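Local coordinates for protein hydroxyethylthiazole kinase (PDB 3HPD) that probably phosphorylates the hydroxyl group of 4-methyl-5-beta-hydroxyethylthiazole with ATP and magnesium, a step in thiamine diphosphate biosynthesis, at residues V219-E231 against W245-A258. Sequence-based numbering, arbitrary orientation.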
loop_
_atom_site.group_PDB
_atom_site.type_symbol
_atom_site.label_atom_id
_atom_site.label_comp_id
_atom_site.label_asym_id
_atom_site.label_seq_id
_atom_site.Cartn_x
_atom_site.Cartn_y
_atom_site.Cartn_z
ATOM N N VAL A 219 -8.451 -8.209 -21.950
ATOM C CA VAL A 219 -9.315 -7.327 -22.722
ATOM C C VAL A 219 -10.009 -6.338 -21.790
ATOM O O VAL A 219 -10.027 -5.133 -22.040
ATOM C CB VAL A 219 -10.379 -8.133 -23.500
ATOM C CG1 VAL A 219 -11.464 -7.203 -24.036
ATOM C CG2 VAL A 219 -9.710 -8.884 -24.646
ATOM N N THR A 220 -10.573 -6.854 -20.705
ATOM C CA THR A 220 -11.264 -6.005 -19.743
ATOM C C THR A 220 -10.344 -4.934 -19.166
ATOM O O THR A 220 -10.704 -3.757 -19.119
ATOM C CB THR A 220 -11.851 -6.850 -18.593
ATOM O OG1 THR A 220 -12.842 -7.738 -19.123
ATOM C CG2 THR A 220 -12.495 -5.959 -17.547
ATOM N N PHE A 221 -9.155 -5.334 -18.730
ATOM C CA PHE A 221 -8.221 -4.374 -18.145
ATOM C C PHE A 221 -7.680 -3.413 -19.197
ATOM O O PHE A 221 -7.479 -2.226 -18.926
ATOM C CB PHE A 221 -7.055 -5.101 -17.474
ATOM C CG PHE A 221 -6.145 -4.191 -16.700
ATOM C CD1 PHE A 221 -6.544 -3.672 -15.473
ATOM C CD2 PHE A 221 -4.903 -3.829 -17.212
ATOM C CE1 PHE A 221 -5.716 -2.806 -14.758
ATOM C CE2 PHE A 221 -4.065 -2.962 -16.505
ATOM C CZ PHE A 221 -4.474 -2.450 -15.279
ATOM N N GLY A 222 -7.433 -3.936 -20.395
ATOM C CA GLY A 222 -6.921 -3.109 -21.473
ATOM C C GLY A 222 -7.902 -2.012 -21.841
ATOM O O GLY A 222 -7.510 -0.874 -22.108
ATOM N N ILE A 223 -9.184 -2.359 -21.868
ATOM C CA ILE A 223 -10.231 -1.392 -22.180
ATOM C C ILE A 223 -10.339 -0.372 -21.047
ATOM O O ILE A 223 -10.522 0.822 -21.291
ATOM C CB ILE A 223 -11.603 -2.087 -22.367
ATOM C CG1 ILE A 223 -11.557 -2.991 -23.607
ATOM C CG2 ILE A 223 -12.708 -1.032 -22.501
ATOM C CD1 ILE A 223 -12.852 -3.752 -23.875
ATOM N N ALA A 224 -10.227 -0.843 -19.807
ATOM C CA ALA A 224 -10.310 0.058 -18.661
ATOM C C ALA A 224 -9.190 1.087 -18.759
ATOM O O ALA A 224 -9.379 2.261 -18.425
ATOM C CB ALA A 224 -10.195 -0.732 -17.349
ATOM N N ALA A 225 -8.027 0.644 -19.230
ATOM C CA ALA A 225 -6.876 1.527 -19.382
ATOM C C ALA A 225 -7.160 2.603 -20.433
ATOM O O ALA A 225 -6.844 3.778 -20.239
ATOM C CB ALA A 225 -5.644 0.713 -19.773
ATOM N N GLU A 226 -7.758 2.198 -21.550
ATOM C CA GLU A 226 -8.092 3.141 -22.611
ATOM C C GLU A 226 -9.111 4.159 -22.108
ATOM O O GLU A 226 -8.970 5.357 -22.348
ATOM C CB GLU A 226 -8.656 2.394 -23.824
ATOM C CG GLU A 226 -7.617 1.558 -24.558
ATOM C CD GLU A 226 -8.227 0.657 -25.615
ATOM O OE1 GLU A 226 -9.131 1.120 -26.339
ATOM O OE2 GLU A 226 -7.793 -0.512 -25.726
ATOM N N LYS A 227 -10.134 3.674 -21.408
ATOM C CA LYS A 227 -11.179 4.541 -20.871
ATOM C C LYS A 227 -10.634 5.487 -19.809
ATOM O O LYS A 227 -11.045 6.643 -19.723
ATOM C CB LYS A 227 -12.309 3.699 -20.270
ATOM C CG LYS A 227 -13.053 2.835 -21.285
ATOM C CD LYS A 227 -13.737 3.686 -22.345
ATOM C CE LYS A 227 -14.863 4.528 -21.765
ATOM N NZ LYS A 227 -15.480 5.401 -22.805
ATOM N N ALA A 228 -9.709 4.992 -18.994
ATOM C CA ALA A 228 -9.130 5.822 -17.948
ATOM C C ALA A 228 -8.328 6.956 -18.575
ATOM O O ALA A 228 -8.407 8.102 -18.135
ATOM C CB ALA A 228 -8.236 4.979 -17.037
ATOM N N TYR A 229 -7.565 6.645 -19.616
ATOM C CA TYR A 229 -6.765 7.674 -20.262
ATOM C C TYR A 229 -7.649 8.758 -20.877
ATOM O O TYR A 229 -7.279 9.931 -20.897
ATOM C CB TYR A 229 -5.865 7.064 -21.343
ATOM C CG TYR A 229 -4.846 8.046 -21.866
ATOM C CD1 TYR A 229 -3.732 8.392 -21.102
ATOM C CD2 TYR A 229 -5.025 8.678 -23.097
ATOM C CE1 TYR A 229 -2.820 9.347 -21.548
ATOM C CE2 TYR A 229 -4.117 9.635 -23.553
ATOM C CZ TYR A 229 -3.020 9.963 -22.772
ATOM O OH TYR A 229 -2.124 10.908 -23.211
ATOM N N GLU A 230 -8.820 8.371 -21.374
ATOM C CA GLU A 230 -9.729 9.344 -21.975
ATOM C C GLU A 230 -10.086 10.421 -20.955
ATOM O O GLU A 230 -10.291 11.583 -21.310
ATOM C CB GLU A 230 -11.014 8.661 -22.456
ATOM C CG GLU A 230 -10.796 7.557 -23.476
ATOM C CD GLU A 230 -12.097 6.936 -23.961
ATOM O OE1 GLU A 230 -13.122 7.086 -23.266
ATOM O OE2 GLU A 230 -12.089 6.286 -25.027
ATOM N N GLU A 231 -10.155 10.019 -19.688
ATOM C CA GLU A 231 -10.501 10.927 -18.598
ATOM C C GLU A 231 -9.322 11.525 -17.831
ATOM O O GLU A 231 -9.467 12.574 -17.203
ATOM C CB GLU A 231 -11.395 10.213 -17.585
ATOM C CG GLU A 231 -12.817 9.967 -18.028
ATOM C CD GLU A 231 -13.686 9.518 -16.871
ATOM O OE1 GLU A 231 -13.659 8.318 -16.519
ATOM O OE2 GLU A 231 -14.383 10.378 -16.296
ATOM N N TRP A 245 -13.200 2.423 -14.087
ATOM C CA TRP A 245 -13.625 1.689 -15.265
ATOM C C TRP A 245 -13.706 0.178 -15.134
ATOM O O TRP A 245 -14.433 -0.467 -15.886
ATOM C CB TRP A 245 -12.786 2.118 -16.470
ATOM C CG TRP A 245 -13.297 3.432 -16.961
ATOM C CD1 TRP A 245 -12.786 4.672 -16.692
ATOM C CD2 TRP A 245 -14.537 3.648 -17.640
ATOM N NE1 TRP A 245 -13.642 5.649 -17.156
ATOM C CE2 TRP A 245 -14.724 5.046 -17.741
ATOM C CE3 TRP A 245 -15.514 2.793 -18.170
ATOM C CZ2 TRP A 245 -15.852 5.608 -18.350
ATOM C CZ3 TRP A 245 -16.635 3.354 -18.775
ATOM C CH2 TRP A 245 -16.793 4.748 -18.858
ATOM N N LEU A 246 -12.984 -0.400 -14.183
ATOM C CA LEU A 246 -13.088 -1.843 -13.987
ATOM C C LEU A 246 -14.495 -2.086 -13.445
ATOM O O LEU A 246 -15.063 -3.168 -13.600
ATOM C CB LEU A 246 -12.043 -2.336 -12.981
ATOM C CG LEU A 246 -10.640 -2.484 -13.567
ATOM C CD1 LEU A 246 -9.660 -2.896 -12.473
ATOM C CD2 LEU A 246 -10.672 -3.531 -14.689
ATOM N N TYR A 247 -15.047 -1.049 -12.824
ATOM C CA TYR A 247 -16.386 -1.080 -12.243
ATOM C C TYR A 247 -17.456 -0.733 -13.284
ATOM O O TYR A 247 -18.508 -1.370 -13.342
ATOM C CB TYR A 247 -16.455 -0.068 -11.097
ATOM C CG TYR A 247 -17.799 0.059 -10.415
ATOM C CD1 TYR A 247 -18.216 -0.872 -9.462
ATOM C CD2 TYR A 247 -18.643 1.133 -10.698
ATOM C CE1 TYR A 247 -19.437 -0.730 -8.804
ATOM C CE2 TYR A 247 -19.865 1.284 -10.045
ATOM C CZ TYR A 247 -20.254 0.350 -9.099
ATOM O OH TYR A 247 -21.456 0.510 -8.440
ATOM N N ARG A 248 -17.177 0.277 -14.106
ATOM C CA ARG A 248 -18.127 0.733 -15.121
ATOM C C ARG A 248 -18.196 -0.092 -16.399
ATOM O O ARG A 248 -19.232 -0.119 -17.064
ATOM C CB ARG A 248 -17.829 2.185 -15.509
ATOM C CG ARG A 248 -17.925 3.178 -14.372
ATOM C CD ARG A 248 -17.643 4.596 -14.863
ATOM N NE ARG A 248 -18.660 5.063 -15.802
ATOM C CZ ARG A 248 -18.652 6.259 -16.385
ATOM N NH1 ARG A 248 -17.677 7.118 -16.133
ATOM N NH2 ARG A 248 -19.628 6.599 -17.215
ATOM N N ILE A 249 -17.105 -0.756 -16.759
ATOM C CA ILE A 249 -17.110 -1.537 -17.986
ATOM C C ILE A 249 -18.293 -2.506 -17.996
ATOM O O ILE A 249 -18.595 -3.152 -16.994
ATOM C CB ILE A 249 -15.776 -2.300 -18.175
ATOM C CG1 ILE A 249 -15.741 -2.949 -19.560
ATOM C CG2 ILE A 249 -15.606 -3.345 -17.079
ATOM C CD1 ILE A 249 -14.363 -3.487 -19.951
ATOM N N ASN A 250 -18.975 -2.575 -19.133
ATOM C CA ASN A 250 -20.132 -3.445 -19.279
ATOM C C ASN A 250 -20.184 -4.016 -20.694
ATOM O O ASN A 250 -19.239 -3.859 -21.470
ATOM C CB ASN A 250 -21.418 -2.664 -18.981
ATOM C CG ASN A 250 -21.589 -1.453 -19.876
ATOM O OD1 ASN A 250 -21.073 -1.416 -20.991
ATOM N ND2 ASN A 250 -22.332 -0.458 -19.398
ATOM N N GLU A 251 -21.292 -4.668 -21.029
ATOM C CA GLU A 251 -21.438 -5.268 -22.350
ATOM C C GLU A 251 -21.238 -4.289 -23.501
ATOM O O GLU A 251 -20.510 -4.582 -24.444
ATOM C CB GLU A 251 -22.810 -5.924 -22.493
ATOM C CG GLU A 251 -22.953 -6.730 -23.770
ATOM C CD GLU A 251 -24.287 -7.433 -23.865
ATOM O OE1 GLU A 251 -24.768 -7.924 -22.821
ATOM O OE2 GLU A 251 -24.850 -7.509 -24.979
ATOM N N ASN A 252 -21.882 -3.130 -23.428
ATOM C CA ASN A 252 -21.768 -2.144 -24.498
ATOM C C ASN A 252 -20.336 -1.664 -24.693
ATOM O O ASN A 252 -19.868 -1.536 -25.822
ATOM C CB ASN A 252 -22.669 -0.938 -24.222
ATOM C CG ASN A 252 -22.749 0.007 -25.411
ATOM O OD1 ASN A 252 -23.366 -0.309 -26.428
ATOM N ND2 ASN A 252 -22.113 1.163 -25.293
ATOM N N VAL A 253 -19.642 -1.391 -23.591
ATOM C CA VAL A 253 -18.262 -0.920 -23.674
ATOM C C VAL A 253 -17.362 -1.984 -24.296
ATOM O O VAL A 253 -16.520 -1.679 -25.138
ATOM C CB VAL A 253 -17.721 -0.532 -22.279
ATOM C CG1 VAL A 253 -16.291 -0.008 -22.396
ATOM C CG2 VAL A 253 -18.622 0.521 -21.658
ATOM N N ILE A 254 -17.548 -3.237 -23.895
ATOM C CA ILE A 254 -16.745 -4.325 -24.445
ATOM C C ILE A 254 -17.030 -4.464 -25.939
ATOM O O ILE A 254 -16.117 -4.611 -26.747
ATOM C CB ILE A 254 -17.058 -5.658 -23.734
ATOM C CG1 ILE A 254 -16.565 -5.594 -22.287
ATOM C CG2 ILE A 254 -16.407 -6.820 -24.477
ATOM C CD1 ILE A 254 -16.906 -6.815 -21.459
ATOM N N ARG A 255 -18.308 -4.401 -26.299
ATOM C CA ARG A 255 -18.719 -4.519 -27.694
ATOM C C ARG A 255 -18.098 -3.438 -28.574
ATOM O O ARG A 255 -17.664 -3.709 -29.695
ATOM C CB ARG A 255 -20.245 -4.441 -27.791
ATOM C CG ARG A 255 -20.780 -4.133 -29.179
ATOM C CD ARG A 255 -22.289 -4.304 -29.202
ATOM N NE ARG A 255 -22.642 -5.641 -28.741
ATOM C CZ ARG A 255 -23.416 -5.897 -27.693
ATOM N NH1 ARG A 255 -23.937 -4.904 -26.983
ATOM N NH2 ARG A 255 -23.652 -7.154 -27.343
ATOM N N THR A 256 -18.054 -2.216 -28.055
ATOM C CA THR A 256 -17.516 -1.086 -28.798
ATOM C C THR A 256 -16.003 -0.862 -28.713
ATOM O O THR A 256 -15.423 -0.262 -29.618
ATOM C CB THR A 256 -18.229 0.222 -28.386
ATOM O OG1 THR A 256 -18.176 0.371 -26.962
ATOM C CG2 THR A 256 -19.687 0.198 -28.826
ATOM N N TYR A 257 -15.361 -1.343 -27.649
ATOM C CA TYR A 257 -13.918 -1.142 -27.487
ATOM C C TYR A 257 -13.004 -2.355 -27.645
ATOM O O TYR A 257 -11.817 -2.197 -27.920
ATOM C CB TYR A 257 -13.609 -0.515 -26.122
ATOM C CG TYR A 257 -13.800 0.981 -26.048
ATOM C CD1 TYR A 257 -15.068 1.538 -25.896
ATOM C CD2 TYR A 257 -12.704 1.844 -26.121
ATOM C CE1 TYR A 257 -15.243 2.917 -25.813
ATOM C CE2 TYR A 257 -12.869 3.228 -26.041
ATOM C CZ TYR A 257 -14.141 3.755 -25.886
ATOM O OH TYR A 257 -14.307 5.117 -25.789
ATOM N N ALA A 258 -13.539 -3.556 -27.464
ATOM C CA ALA A 258 -12.714 -4.756 -27.558
ATOM C C ALA A 258 -11.941 -4.911 -28.865
ATOM O O ALA A 258 -12.493 -4.765 -29.956
ATOM C CB ALA A 258 -13.575 -6.002 -27.311
HETATM O O HOH W 1 -15.344 7.424 -14.293
#
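In this ribokinase-clan fold, the C-terminal helices 235-248 and 251-257 pack against the C-terminal half of helix 210-231, and Trp245 and Tyr257 enter it as two knobs into holes with Lys227 between them. Helix 251-257 crosses at 87°, so its contact is local. Lys227, bent at chi2 and chi3, uses its long aliphatic chain against both rings: CB lies over the Trp245 five-membered ring, 3.5 Å from its centroid, and CD over the Tyr257 face, 3.9 Å from that centroid. NZ has an off-centre cation-pi contact with the Trp245 six-membered ring, donates to Tyr257 OH (3.2 Å) and forms a salt bridge with Glu230 OE1. Tyr257 OH in turn donates to Glu230 OE2 at 2.6 Å, on its syn lone pair, closing a triangle of ammonium, phenol and carboxylate. At the other knob, Trp245 NE1 donates to Glu231 OE1 (2.7 Å), with a nearly straight N-H...O angle of 161° close to the indole plane, while Arg248 covers the opposite indole face and reaches Glu231 OE1 through a water. With an alanine here instead of Trp245, the slot between Lys227 and Arg248 would probably be left unfilled and Glu231 OE1 without its indole donor. Branched Ile223 packs against Ile249 and the inner side of helix 251-257, its CG2 meeting Val253 CG1 at 3.7 Å and its CD1 resting on the backbone of Ala258; small Ala224 lets Trp245 CB and Leu246 CD2 come close. Apolar contacts of Ile223 and Ala224 thus join the helices, while carboxylates near the C-terminal end of helix 210-231 take the N-H and O-H of the two aromatics and so probably set how their rings are turned.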